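Local coordinates for L-iditol 2-dehydrogenase (Clostridium scindens, PDB 4OH1) that probably oxidises polyols such as L-iditol with NAD+, as a zinc-containing member of the medium-chain alcohol dehydrogenase family, at the interface of chains A and B and the interface of chains A and C. Residues are numbered along the deposited sequence; one frame, centred on the assembly and turned at random. Chains: chain A/B/C, L-iditol 2-dehydrogenase.

Contact 1: the interface of chains A and B. Residues chain A 252, 255, 270, 278-280; chain B 282, 284.
B:Val282 and A:Leu280 pair as antiparallel strand neighbours, joining strand 279-283 of one chain to the same strand of the other. The two residues exchange a pair of backbone bonds. A:Leu280 N gives its hydrogen to B:Val282 O at 2.8 Å. B:Val282 N returns a bond of the same length to A:Leu280 O. Past the strand end, B:Leu284 N donates to A:Pro278 O at 2.8 Å. That third bond ties the first residue of helix 284-290 to the residue just ahead of the partner's strand.

The apolar part of the contact belongs mainly to B:Leu284. Its CG lies anti to its own carbonyl carbon (chi1 -67°), and the fork beyond it spreads its two methyls over different groups of chain A. B:Leu284 CD2 meets the ring of A:Tyr270 at CD1, 3.8 Å away. The same methyl, B:Leu284 CD2, also packs against A:Leu280 CB at 3.9 Å. The other branch, B:Leu284 CD1, points towards helix 252-261 and touches A:Ala255 CB at 3.9 Å. A:Pro278 borders the base of the side chain, where its carbonyl oxygen lies beside B:Leu284 CB and CG.

Within chain A, the phenol hydroxyl A:Tyr270 OH bonds to the backbone oxygen A:Ala255 O at 3.0 Å. This should help to hold the hydroxyl end of the ring beside helix 252-261 and to shape the wall that receives the leucine. Repeated by the two-fold axis, the arrangement continues a beta-sheet across the A-B boundary and probably secures a dimer of the kind common among zinc-containing alcohol dehydrogenases.

Contact 2: the interface of chains A and C. Residues chain A 163, 166-167, 196, 307, 311; chain C 173-174.
C:Tyr173 reaches from a loop of chain C into a pocket on chain A lined by helices 156-168 and 305-311 and by the loop residue A:Ala196. Both chains carry the fold of the zinc-containing alcohol dehydrogenases.

A:Leu163 packs on one face of the phenol ring. Its CD2 methyl sits over that face, 3.8 Å from the ring centroid and displaced towards the rim, in a CH-pi contact. A:Leu163 CD2 comes to 3.5 Å from C:Tyr173 CG, and the two side chains run past each other in opposite directions. At the hydroxyl end, C:Tyr173 OH lies beside the methyl groups of A:Ala196 and A:Ala166, the latter CB being 3.7 Å from OH. A:Met311, a selenomethionine, bends at chi2 and chi3, which brings its CE methyl to 4.0 Å from C:Tyr173 CD1 while its selenium lies against the backbone of C:Gly174.

A polar group, the carboxylate of A:Glu167, also borders the ring. Its oxygen A:Glu167 OE2 stands in the ring plane at its edge, 3.6 Å from C:Tyr173 CD2, the carboxylate being turned 33° from the plane of the ring. This oxygen is held from its own chain: A:Lys307 NZ donates a hydrogen bond of 2.8 Å to A:Glu167 OE2 on the syn lone pair, forming a salt bridge that links helix 305-311 to helix 156-168 and should help to keep the carboxylate in place. The lysine's bend at chi3 (-65°) lets its aliphatic stretch pass the tyrosine backbone before the terminal amine turns to the glutamate. Along that stretch, A:Lys307 CG lies 3.6 Å from the carbonyl oxygen C:Tyr173 O, and CD packs near the tyrosine CB.

Contact 1: the interface of chains A and B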
# COMPACT_ATOMS: atom_id res chain seq x y z
N THR A 252 -2.89 18.05 -24.88
CA THR A 252 -2.12 18.73 -23.86
C THR A 252 -2.92 19.76 -23.10
O THR A 252 -2.64 19.99 -21.93
CB THR A 252 -0.84 19.42 -24.41
OG1 THR A 252 -1.19 20.46 -25.33
CG2 THR A 252 0.06 18.38 -25.11
N ALA A 255 -4.70 17.81 -20.48
CA ALA A 255 -3.71 17.41 -19.51
C ALA A 255 -3.36 18.49 -18.53
O ALA A 255 -3.22 18.23 -17.34
CB ALA A 255 -2.45 16.91 -20.23
N TYR A 270 -2.09 9.87 -16.45
CA TYR A 270 -2.00 10.18 -17.86
C TYR A 270 -1.78 8.89 -18.59
O TYR A 270 -0.69 8.37 -18.63
CB TYR A 270 -0.87 11.20 -18.09
CG TYR A 270 -1.18 12.53 -17.44
CD1 TYR A 270 -1.94 13.49 -18.09
CD2 TYR A 270 -0.77 12.79 -16.15
CE1 TYR A 270 -2.24 14.73 -17.46
CE2 TYR A 270 -1.07 14.00 -15.53
CZ TYR A 270 -1.79 14.97 -16.19
OH TYR A 270 -2.11 16.12 -15.52
N PRO A 278 4.12 16.94 -26.80
CA PRO A 278 3.26 16.55 -25.68
C PRO A 278 3.86 16.92 -24.32
O PRO A 278 4.15 16.02 -23.52
CB PRO A 278 3.14 15.04 -25.86
CG PRO A 278 4.45 14.64 -26.39
CD PRO A 278 4.97 15.81 -27.25
N ILE A 279 4.02 18.22 -24.05
CA ILE A 279 4.63 18.74 -22.82
C ILE A 279 3.59 19.17 -21.81
O ILE A 279 2.66 19.87 -22.15
CB ILE A 279 5.60 19.87 -23.08
CG1 ILE A 279 6.57 19.46 -24.16
CG2 ILE A 279 6.33 20.28 -21.80
CD1 ILE A 279 7.31 18.18 -23.85
N LEU A 280 3.73 18.63 -20.58
CA LEU A 280 3.05 19.11 -19.39
C LEU A 280 4.07 19.87 -18.52
O LEU A 280 4.98 19.28 -17.94
CB LEU A 280 2.47 17.94 -18.61
CG LEU A 280 1.69 18.31 -17.37
CD1 LEU A 280 0.39 19.01 -17.73
CD2 LEU A 280 1.41 17.08 -16.63
N VAL B 282 7.36 17.95 -18.44
CA VAL B 282 7.19 16.53 -18.41
C VAL B 282 6.70 16.16 -19.76
O VAL B 282 5.80 16.79 -20.28
CB VAL B 282 6.21 16.08 -17.34
CG1 VAL B 282 5.98 14.60 -17.46
CG2 VAL B 282 6.80 16.37 -15.98
N LEU B 284 4.60 13.85 -21.77
CA LEU B 284 3.48 12.95 -21.54
C LEU B 284 3.67 11.61 -22.21
O LEU B 284 3.30 10.57 -21.67
CB LEU B 284 2.20 13.61 -22.04
CG LEU B 284 1.85 14.85 -21.18
CD1 LEU B 284 0.87 15.68 -21.88
CD2 LEU B 284 1.30 14.44 -19.81

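Contact 2: the interface of chains A and C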
# COMPACT_ATOMS: atom_id res chain seq x y z
N LEU A 163 -9.33 -0.32 -15.65
CA LEU A 163 -9.10 -0.78 -14.30
C LEU A 163 -7.74 -0.36 -13.80
O LEU A 163 -7.63 0.06 -12.65
CB LEU A 163 -9.21 -2.31 -14.18
CG LEU A 163 -10.63 -2.85 -14.16
CD1 LEU A 163 -10.64 -4.28 -14.59
CD2 LEU A 163 -11.23 -2.76 -12.81
N ALA A 166 -7.77 3.42 -13.08
CA ALA A 166 -8.54 3.72 -11.88
C ALA A 166 -7.77 3.37 -10.64
O ALA A 166 -7.76 4.13 -9.69
CB ALA A 166 -9.89 3.04 -11.86
N GLU A 167 -7.08 2.25 -10.67
CA GLU A 167 -6.33 1.84 -9.53
C GLU A 167 -5.16 2.72 -9.32
O GLU A 167 -4.80 3.02 -8.20
CB GLU A 167 -5.85 0.40 -9.72
CG GLU A 167 -6.99 -0.56 -9.57
CD GLU A 167 -6.68 -2.01 -9.94
OE1 GLU A 167 -5.61 -2.29 -10.54
OE2 GLU A 167 -7.54 -2.88 -9.62
N ALA A 196 -15.96 2.11 -7.34
CA ALA A 196 -14.87 2.24 -6.36
C ALA A 196 -15.21 3.24 -5.23
O ALA A 196 -14.34 3.70 -4.49
CB ALA A 196 -13.65 2.63 -7.08
N LYS A 307 -9.44 -10.34 -13.44
CA LYS A 307 -10.20 -9.26 -12.78
C LYS A 307 -11.24 -8.62 -13.69
O LYS A 307 -12.45 -8.48 -13.40
CB LYS A 307 -9.20 -8.24 -12.23
CG LYS A 307 -9.84 -7.11 -11.44
CD LYS A 307 -8.90 -6.00 -11.16
CE LYS A 307 -7.77 -6.43 -10.27
NZ LYS A 307 -6.73 -5.42 -10.35
N MSE A 311 -15.37 -8.51 -13.65
CA MSE A 311 -16.12 -7.24 -13.61
C MSE A 311 -17.18 -7.07 -14.69
O MSE A 311 -18.16 -6.30 -14.57
CB MSE A 311 -15.16 -6.09 -13.77
CG MSE A 311 -14.24 -5.91 -12.59
SE MSE A 311 -15.24 -5.51 -10.91
CE MSE A 311 -16.26 -3.88 -11.30
N TYR C 173 -11.95 -4.20 -6.78
CA TYR C 173 -12.48 -4.69 -8.05
C TYR C 173 -12.32 -6.18 -8.19
O TYR C 173 -11.20 -6.74 -8.10
CB TYR C 173 -11.76 -3.99 -9.21
CG TYR C 173 -12.01 -2.51 -9.38
CD1 TYR C 173 -13.26 -2.02 -9.51
CD2 TYR C 173 -10.95 -1.63 -9.45
CE1 TYR C 173 -13.47 -0.66 -9.68
CE2 TYR C 173 -11.15 -0.31 -9.63
CZ TYR C 173 -12.40 0.19 -9.74
OH TYR C 173 -12.59 1.54 -9.92
N GLY C 174 -13.43 -6.85 -8.47
CA GLY C 174 -13.32 -8.23 -8.83
C GLY C 174 -13.12 -9.23 -7.70
O GLY C 174 -13.02 -10.43 -7.96

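The centres of the C-alpha atoms of contact 1 and contact 2 lie about 25 Å apart, and the two share no residue or secondary-structure element. They face different partners: contact 1 draws on strand 279-283 and its surroundings, contact 2 on helices 156-168 and 305-311. Because the two surfaces of chain A are separate, it engages B and C at once, and each contact has a twin with the chains exchanged. Together they would support the four-chain deposited assembly, with contact 2 perhaps joining dimers built through contact 1.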